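Local coordinates for DUF2235 domain-containing protein (Pseudomonas aeruginosa, PDB 4O5P) that acts as a type VI secretion phospholipase effector, probably hydrolysing phospholipids of target membranes with an alpha/beta-hydrolase-type catalytic domain, at residues A[610-615]-A[695-700]; A[686-691]-A[777-782]. All blocks are in the same frame, centred on the assembly; numbering follows the deposited sequence.

Contact 1 of 2, residues A[610-615]-A[695-700]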
ATOM      1  N   THR A 610       9.318  -3.049 -11.091  1.00 16.61           N
ATOM      2  CA  THR A 610       9.983  -2.124 -11.986  1.00 16.69           C
ATOM      3  C   THR A 610      10.806  -1.169 -11.128  1.00 15.48           C
ATOM      4  O   THR A 610      10.467  -0.942  -9.957  1.00 15.74           O
ATOM      5  CB  THR A 610       8.939  -1.341 -12.787  1.00 16.65           C
ATOM      6  OG1 THR A 610       8.289  -2.228 -13.717  1.00 18.76           O
ATOM      7  CG2 THR A 610       9.567  -0.156 -13.538  1.00 16.34           C
ATOM      8  N   VAL A 611      11.886  -0.635 -11.697  1.00 15.64           N
ATOM      9  CA  VAL A 611      12.712   0.389 -11.054  1.00 15.78           C
ATOM     10  C   VAL A 611      13.036   1.486 -12.075  1.00 15.39           C
ATOM     11  O   VAL A 611      13.403   1.190 -13.224  1.00 18.34           O
ATOM     12  CB  VAL A 611      14.054  -0.179 -10.541  1.00 16.20           C
ATOM     13  CG1 VAL A 611      14.901   0.947  -9.968  1.00 18.96           C
ATOM     14  CG2 VAL A 611      13.845  -1.315  -9.508  1.00 19.19           C
ATOM     15  N   PHE A 612      12.889   2.740 -11.647  1.00 15.46           N
ATOM     16  CA  PHE A 612      13.132   3.917 -12.476  1.00 18.11           C
ATOM     17  C   PHE A 612      14.318   4.717 -11.957  1.00 15.80           C
ATOM     18  O   PHE A 612      14.723   4.558 -10.809  1.00 14.86           O
ATOM     19  CB  PHE A 612      11.949   4.886 -12.398  1.00 16.37           C
ATOM     20  CG  PHE A 612      10.657   4.331 -12.881  1.00 17.78           C
ATOM     21  CD1 PHE A 612      10.414   4.182 -14.244  1.00 18.97           C
ATOM     22  CD2 PHE A 612       9.667   3.982 -11.978  1.00 15.26           C
ATOM     23  CE1 PHE A 612       9.212   3.674 -14.687  1.00 18.26           C
ATOM     24  CE2 PHE A 612       8.463   3.484 -12.417  1.00 19.12           C
ATOM     25  CZ  PHE A 612       8.233   3.334 -13.777  1.00 19.31           C
ATOM     26  N   LEU A 613      14.809   5.620 -12.808  1.00 14.99           N
ATOM     27  CA  LEU A 613      15.687   6.728 -12.428  1.00 18.28           C
ATOM     28  C   LEU A 613      14.949   8.043 -12.701  1.00 18.36           C
ATOM     29  O   LEU A 613      14.181   8.131 -13.659  1.00 16.15           O
ATOM     30  CB  LEU A 613      16.960   6.715 -13.272  1.00 17.28           C
ATOM     31  CG  LEU A 613      18.069   5.746 -12.882  1.00 18.00           C
ATOM     32  CD1 LEU A 613      19.269   5.905 -13.807  1.00 20.00           C
ATOM     33  CD2 LEU A 613      18.451   5.992 -11.450  1.00 20.44           C
ATOM     34  N   ILE A 614      15.170   9.062 -11.876  1.00 17.90           N
ATOM     35  CA  ILE A 614      14.554  10.368 -12.126  1.00 17.40           C
ATOM     36  C   ILE A 614      15.533  11.293 -12.875  1.00 20.63           C
ATOM     37  O   ILE A 614      16.737  11.014 -12.958  1.00 16.55           O
ATOM     38  CB  ILE A 614      14.102  11.048 -10.829  1.00 23.09           C
ATOM     39  CG1 ILE A 614      15.307  11.336  -9.929  1.00 20.29           C
ATOM     40  CG2 ILE A 614      13.058  10.183 -10.088  1.00 19.36           C
ATOM     41  CD1 ILE A 614      14.928  11.952  -8.609  1.00 23.49           C
ATOM     42  N   ASN A 615      15.015  12.393 -13.409  1.00 16.80           N
ATOM     43  CA  ASN A 615      15.795  13.275 -14.271  1.00 22.91           C
ATOM     44  C   ASN A 615      16.556  14.322 -13.464  1.00 20.11           C
ATOM     45  O   ASN A 615      15.987  14.924 -12.564  1.00 18.05           O
ATOM     46  CB  ASN A 615      14.857  13.968 -15.269  1.00 22.44           C
ATOM     47  CG  ASN A 615      15.583  14.923 -16.190  1.00 21.98           C
ATOM     48  OD1 ASN A 615      15.557  16.141 -15.993  1.00 22.91           O
ATOM     49  ND2 ASN A 615      16.239  14.375 -17.205  1.00 24.00           N
ATOM     50  N   LYS A 695       6.066  13.179 -12.734  1.00 17.28           N
ATOM     51  CA  LYS A 695       7.426  13.553 -13.081  1.00 21.15           C
ATOM     52  C   LYS A 695       7.964  12.599 -14.137  1.00 21.81           C
ATOM     53  O   LYS A 695       7.426  11.497 -14.342  1.00 19.22           O
ATOM     54  CB  LYS A 695       8.320  13.556 -11.843  1.00 23.41           C
ATOM     55  CG  LYS A 695       8.503  12.185 -11.222  1.00 19.71           C
ATOM     56  CD  LYS A 695       9.415  12.251  -9.995  1.00 20.62           C
ATOM     57  CE  LYS A 695       8.787  13.052  -8.859  1.00 23.12           C
ATOM     58  NZ  LYS A 695       9.778  13.263  -7.763  1.00 21.31           N
ATOM     59  N   ARG A 696       9.018  13.033 -14.814  1.00 17.41           N
ATOM     60  CA  ARG A 696       9.635  12.240 -15.856  1.00 18.45           C
ATOM     61  C   ARG A 696      10.412  11.093 -15.238  1.00 21.49           C
ATOM     62  O   ARG A 696      11.082  11.258 -14.207  1.00 18.87           O
ATOM     63  CB  ARG A 696      10.557  13.112 -16.721  1.00 21.27           C
ATOM     64  CG  ARG A 696       9.825  14.255 -17.439  1.00 21.90           C
ATOM     65  CD  ARG A 696      10.659  14.804 -18.587  1.00 26.70           C
ATOM     66  NE  ARG A 696      11.760  15.620 -18.096  1.00 22.15           N
ATOM     67  CZ  ARG A 696      12.832  15.955 -18.805  1.00 26.16           C
ATOM     68  NH1 ARG A 696      12.978  15.532 -20.057  1.00 24.43           N
ATOM     69  NH2 ARG A 696      13.764  16.705 -18.247  1.00 24.37           N
ATOM     70  N   LEU A 697      10.309   9.924 -15.863  1.00 17.15           N
ATOM     71  CA  LEU A 697      10.983   8.739 -15.378  1.00 16.41           C
ATOM     72  C   LEU A 697      11.657   8.020 -16.525  1.00 18.65           C
ATOM     73  O   LEU A 697      11.209   8.109 -17.674  1.00 18.51           O
ATOM     74  CB  LEU A 697       9.992   7.787 -14.715  1.00 18.46           C
ATOM     75  CG  LEU A 697       9.201   8.259 -13.501  1.00 18.40           C
ATOM     76  CD1 LEU A 697       8.210   7.170 -13.116  1.00 14.83           C
ATOM     77  CD2 LEU A 697      10.147   8.544 -12.350  1.00 17.56           C
ATOM     78  N   SER A 698      12.736   7.312 -16.198  1.00 18.24           N
ATOM     79  CA  SER A 698      13.448   6.482 -17.157  1.00 20.28           C
ATOM     80  C   SER A 698      13.416   5.073 -16.608  1.00 16.77           C
ATOM     81  O   SER A 698      13.733   4.869 -15.434  1.00 19.01           O
ATOM     82  CB  SER A 698      14.895   6.950 -17.280  1.00 16.11           C
ATOM     83  OG  SER A 698      15.682   6.027 -18.005  1.00 20.82           O
ATOM     84  N   VAL A 699      13.048   4.096 -17.431  1.00 17.79           N
ATOM     85  CA  VAL A 699      12.979   2.725 -16.925  1.00 15.58           C
ATOM     86  C   VAL A 699      14.387   2.180 -16.775  1.00 20.69           C
ATOM     87  O   VAL A 699      15.150   2.147 -17.738  1.00 14.84           O
ATOM     88  CB  VAL A 699      12.165   1.790 -17.839  1.00 20.81           C
ATOM     89  CG1 VAL A 699      12.169   0.385 -17.266  1.00 16.90           C
ATOM     90  CG2 VAL A 699      10.734   2.299 -17.996  1.00 14.41           C
ATOM     91  N   LEU A 700      14.731   1.757 -15.562  1.00 18.78           N
ATOM     92  CA  LEU A 700      16.054   1.200 -15.306  1.00 22.55           C
ATOM     93  C   LEU A 700      15.963  -0.314 -15.398  1.00 21.99           C
ATOM     94  O   LEU A 700      16.862  -0.980 -15.922  1.00 19.57           O
ATOM     95  CB  LEU A 700      16.526   1.608 -13.908  1.00 19.38           C
ATOM     96  CG  LEU A 700      17.963   1.335 -13.500  1.00 26.23           C
ATOM     97  CD1 LEU A 700      18.943   2.032 -14.452  1.00 24.76           C
ATOM     98  CD2 LEU A 700      18.167   1.800 -12.058  1.00 23.94           C
TER
HETATM   99  O   HOH W   1      12.463  13.283 -12.997  1.00 22.80           O
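F612 and L613 run antiparallel to S698 and V699, the strand axes 4.6 Å apart and their directions 135° from each other, a marked twist. L613 and S698 form the hydrogen-bonded pair: L613 N gives to S698 O at 2.9 Å, S698 N returns a bond to L613 O, and L700 N reaches V611 O at 2.7 Å. F612 faces V699 as a non-hydrogen-bonded pair, and its CA also brings a C-H to S698 O.

L697 sets CD1 over the centre of the F612 ring, 3.6 Å from the centroid and 6° off the normal, a CH-pi contact; T610 CG2 lies on the opposite face, toward the rim. A branched leucine suits this place because its second methyl, CD2, is left to meet I614 CG2 at 4.0 Å. A chi1 of -170° sets L700 CG anti to the backbone N; from there CD1 meets L613 CD1, and CD2 lies against V611 CG1.

Past the strand, a water takes the N-H of N615 and donates to R696 O. The N615 carboxamide caps helix 616-637 through OD1 to D618 N, and the R696 guanidinium, with N615 ND2 over one face, forms a salt bridge to D618 through NE.

In the four-stranded antiparallel sheet these are the two inner strands, between 294-299 and 705-706; F612, L697 and V699 lie against helix 779-787, L613 and L700 against strand 715-723.

Contact 2 of 2, residues A[686-691]-A[777-782]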
ATOM      1  N   LEU A 686       6.437  10.906  -5.949  1.00 13.01           N
ATOM      2  CA  LEU A 686       6.061  10.404  -7.272  1.00 12.76           C
ATOM      3  C   LEU A 686       4.609   9.952  -7.232  1.00 17.67           C
ATOM      4  O   LEU A 686       4.189   9.287  -6.272  1.00 14.09           O
ATOM      5  CB  LEU A 686       6.969   9.252  -7.713  1.00 16.20           C
ATOM      6  CG  LEU A 686       6.524   8.428  -8.932  1.00 15.67           C
ATOM      7  CD1 LEU A 686       6.447   9.302 -10.203  1.00 15.32           C
ATOM      8  CD2 LEU A 686       7.502   7.291  -9.132  1.00 14.59           C
ATOM      9  N   VAL A 687       3.847  10.328  -8.267  1.00 13.51           N
ATOM     10  CA  VAL A 687       2.438   9.974  -8.372  1.00 13.78           C
ATOM     11  C   VAL A 687       2.158   9.399  -9.752  1.00 12.71           C
ATOM     12  O   VAL A 687       2.536   9.994 -10.769  1.00 13.30           O
ATOM     13  CB  VAL A 687       1.508  11.198  -8.160  1.00 12.85           C
ATOM     14  CG1 VAL A 687       0.031  10.757  -8.193  1.00 16.00           C
ATOM     15  CG2 VAL A 687       1.803  11.882  -6.856  1.00 10.47           C
ATOM     16  N   HIS A 688       1.526   8.234  -9.785  1.00 12.34           N
ATOM     17  CA  HIS A 688       1.065   7.645 -11.038  1.00 17.08           C
ATOM     18  C   HIS A 688      -0.414   7.923 -11.244  1.00 15.83           C
ATOM     19  O   HIS A 688      -1.198   7.839 -10.300  1.00 13.94           O
ATOM     20  CB  HIS A 688       1.277   6.127 -11.035  1.00 15.10           C
ATOM     21  CG  HIS A 688       2.717   5.722 -10.993  1.00 15.83           C
ATOM     22  ND1 HIS A 688       3.439   5.655  -9.821  1.00 18.78           N
ATOM     23  CD2 HIS A 688       3.575   5.377 -11.981  1.00 17.81           C
ATOM     24  CE1 HIS A 688       4.677   5.284 -10.089  1.00 16.34           C
ATOM     25  NE2 HIS A 688       4.787   5.112 -11.393  1.00 18.64           N
ATOM     26  N   PHE A 689      -0.794   8.247 -12.474  1.00 16.03           N
ATOM     27  CA  PHE A 689      -2.211   8.326 -12.814  1.00 14.64           C
ATOM     28  C   PHE A 689      -2.385   7.334 -13.955  1.00 18.01           C
ATOM     29  O   PHE A 689      -2.265   7.699 -15.135  1.00 18.24           O
ATOM     30  CB  PHE A 689      -2.631   9.729 -13.266  1.00 14.74           C
ATOM     31  CG  PHE A 689      -2.121  10.848 -12.397  1.00 17.90           C
ATOM     32  CD1 PHE A 689      -0.867  11.414 -12.629  1.00 15.77           C
ATOM     33  CD2 PHE A 689      -2.914  11.379 -11.390  1.00 16.05           C
ATOM     34  CE1 PHE A 689      -0.410  12.462 -11.835  1.00 13.61           C
ATOM     35  CE2 PHE A 689      -2.457  12.423 -10.597  1.00 15.26           C
ATOM     36  CZ  PHE A 689      -1.208  12.956 -10.817  1.00 11.84           C
ATOM     37  N   ASP A 690      -2.624   6.074 -13.597  1.00 17.01           N
ATOM     38  CA  ASP A 690      -2.636   4.984 -14.568  1.00 16.91           C
ATOM     39  C   ASP A 690      -1.293   4.894 -15.293  1.00 15.93           C
ATOM     40  O   ASP A 690      -0.285   4.584 -14.671  1.00 19.58           O
ATOM     41  CB  ASP A 690      -3.808   5.137 -15.538  1.00 16.59           C
ATOM     42  CG  ASP A 690      -3.972   3.941 -16.470  1.00 17.41           C
ATOM     43  OD1 ASP A 690      -3.321   2.883 -16.272  1.00 16.39           O
ATOM     44  OD2 ASP A 690      -4.792   4.061 -17.401  1.00 20.82           O
ATOM     45  N   ASN A 691      -1.271   5.157 -16.595  1.00 16.41           N
ATOM     46  CA  ASN A 691      -0.036   5.045 -17.354  1.00 18.83           C
ATOM     47  C   ASN A 691       0.845   6.280 -17.219  1.00 17.22           C
ATOM     48  O   ASN A 691       2.017   6.239 -17.566  1.00 16.16           O
ATOM     49  CB  ASN A 691      -0.324   4.773 -18.839  1.00 18.17           C
ATOM     50  CG  ASN A 691      -1.100   5.902 -19.497  1.00 17.99           C
ATOM     51  OD1 ASN A 691      -2.041   6.434 -18.915  1.00 17.64           O
ATOM     52  ND2 ASN A 691      -0.698   6.280 -20.709  1.00 16.28           N
ATOM     53  N   ARG A 777       6.717  11.164 -19.100  1.00 19.49           N
ATOM     54  CA  ARG A 777       5.626  11.110 -18.123  1.00 21.06           C
ATOM     55  C   ARG A 777       4.592  10.042 -18.481  1.00 21.86           C
ATOM     56  O   ARG A 777       3.486  10.026 -17.936  1.00 21.12           O
ATOM     57  CB  ARG A 777       4.954  12.469 -17.991  1.00 20.26           C
ATOM     58  CG  ARG A 777       5.788  13.447 -17.179  1.00 20.10           C
ATOM     59  CD  ARG A 777       5.028  14.721 -16.843  1.00 21.85           C
ATOM     60  NE  ARG A 777       5.916  15.661 -16.154  1.00 26.62           N
ATOM     61  CZ  ARG A 777       6.870  16.366 -16.758  1.00 32.03           C
ATOM     62  NH1 ARG A 777       7.049  16.266 -18.073  1.00 31.94           N
ATOM     63  NH2 ARG A 777       7.645  17.180 -16.052  1.00 28.48           N
ATOM     64  N   GLU A 778       4.940   9.144 -19.393  1.00 19.54           N
ATOM     65  CA  GLU A 778       4.093   7.973 -19.582  1.00 22.12           C
ATOM     66  C   GLU A 778       4.895   6.708 -19.359  1.00 22.68           C
ATOM     67  O   GLU A 778       5.108   5.940 -20.292  1.00 22.42           O
ATOM     68  CB  GLU A 778       3.476   7.951 -20.971  1.00 23.24           C
ATOM     69  CG  GLU A 778       2.703   9.205 -21.325  1.00 28.03           C
ATOM     70  CD  GLU A 778       3.349   9.910 -22.483  1.00 36.06           C
ATOM     71  OE1 GLU A 778       4.146  10.840 -22.223  1.00 28.18           O
ATOM     72  OE2 GLU A 778       3.077   9.510 -23.647  1.00 33.13           O
ATOM     73  N   PRO A 779       5.315   6.473 -18.107  1.00 22.55           N
ATOM     74  CA  PRO A 779       6.141   5.301 -17.819  1.00 22.63           C
ATOM     75  C   PRO A 779       5.387   3.982 -18.030  1.00 21.60           C
ATOM     76  O   PRO A 779       6.019   2.974 -18.316  1.00 20.44           O
ATOM     77  CB  PRO A 779       6.505   5.499 -16.343  1.00 23.71           C
ATOM     78  CG  PRO A 779       5.368   6.293 -15.775  1.00 17.99           C
ATOM     79  CD  PRO A 779       4.987   7.234 -16.884  1.00 20.16           C
ATOM     80  N   GLY A 780       4.064   3.989 -17.899  1.00 21.14           N
ATOM     81  CA  GLY A 780       3.286   2.783 -18.156  1.00 22.54           C
ATOM     82  C   GLY A 780       3.424   2.304 -19.595  1.00 22.70           C
ATOM     83  O   GLY A 780       3.495   1.092 -19.875  1.00 22.23           O
ATOM     84  N   ASP A 781       3.467   3.270 -20.503  1.00 21.37           N
ATOM     85  CA  ASP A 781       3.639   3.021 -21.934  1.00 24.94           C
ATOM     86  C   ASP A 781       5.007   2.390 -22.247  1.00 25.83           C
ATOM     87  O   ASP A 781       5.094   1.407 -23.001  1.00 23.86           O
ATOM     88  CB  ASP A 781       3.519   4.340 -22.707  1.00 24.45           C
ATOM     89  CG  ASP A 781       2.137   4.980 -22.609  1.00 25.79           C
ATOM     90  OD1 ASP A 781       1.276   4.526 -21.816  1.00 22.99           O
ATOM     91  OD2 ASP A 781       1.924   5.980 -23.331  1.00 21.46           O
ATOM     92  N   LYS A 782       6.072   2.976 -21.686  1.00 22.91           N
ATOM     93  CA  LYS A 782       7.430   2.436 -21.817  1.00 22.85           C
ATOM     94  C   LYS A 782       7.582   1.054 -21.170  1.00 23.89           C
ATOM     95  O   LYS A 782       8.277   0.179 -21.703  1.00 22.42           O
ATOM     96  CB  LYS A 782       8.460   3.399 -21.190  1.00 23.39           C
ATOM     97  CG  LYS A 782       8.564   4.763 -21.870  1.00 27.82           C
ATOM     98  CD  LYS A 782       9.144   4.659 -23.290  1.00 28.10           C
ATOM     99  CE  LYS A 782       9.207   6.031 -23.959  1.00 30.21           C
ATOM    100  NZ  LYS A 782       9.916   5.994 -25.262  1.00 31.01           N
TER
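N691 turns its CG between its own backbone N and carbonyl carbon (chi1 62°), and D781 holds CG anti to its carbonyl carbon (chi1 -64°); together the torsions bring amide and carboxylate to meet beside the first turn of helix 779-787. This is that helix's N-terminus docked on the two-residue type II' turn (D690-N691) of the beta hairpin 687-693. N691 ND2 donates to D781 OD1 at 2.9 Å on the syn side of the carboxylate, nearly in the amide's own plane but 24° out of the carboxylate plane. An aspartate fits the first turn well, since its negative charge should be eased by the helix dipole, and asparagine offers a neutral N-H donor to it.

The backbone of N691 makes the second link. Its O accepts G780 N at 3.1 Å, a first-turn N-H that has no carbonyl earlier in its own helix to bind. P779 suits the start of a helix because it has no N-H to offer, and its CD lies 3.2 Å from N691 O. G780 comes within 4.1 Å of N691, CA to CA, where a beta carbon would clash with N691 CA; glycine therefore suits the spot.

D690, in the turn itself, forms salt bridges to R307 and R360; on the strand the H688 ring meets that of H298. The H688 ring reaches the helix obliquely, with CD2 4.3 Å from P779 CG.

How the contacts relate
From the N terminus the chain passes strand 609-614, helices 616-637 and 649-657, then strand 687-689, the turn at 690-691, strands 692-693 and 697-702, and, after further strands and helix 767-772, helix 779-787. Contact 1 closes the excursion between 615 and 695, and contact 2 the one between 691 and 777. Because 686-691 lies inside the first loop while 777-782 lies beyond it, the two closures cross and do not nest. Their centres are 10 Å apart and they touch directly: F612 CE1 packs on P779 CB, K695 CG on L686 CD1, and R696 CG on R777 NH1. Together they tie the four-stranded antiparallel sheet, the three-stranded mixed sheet and helix 779-787 into one unit.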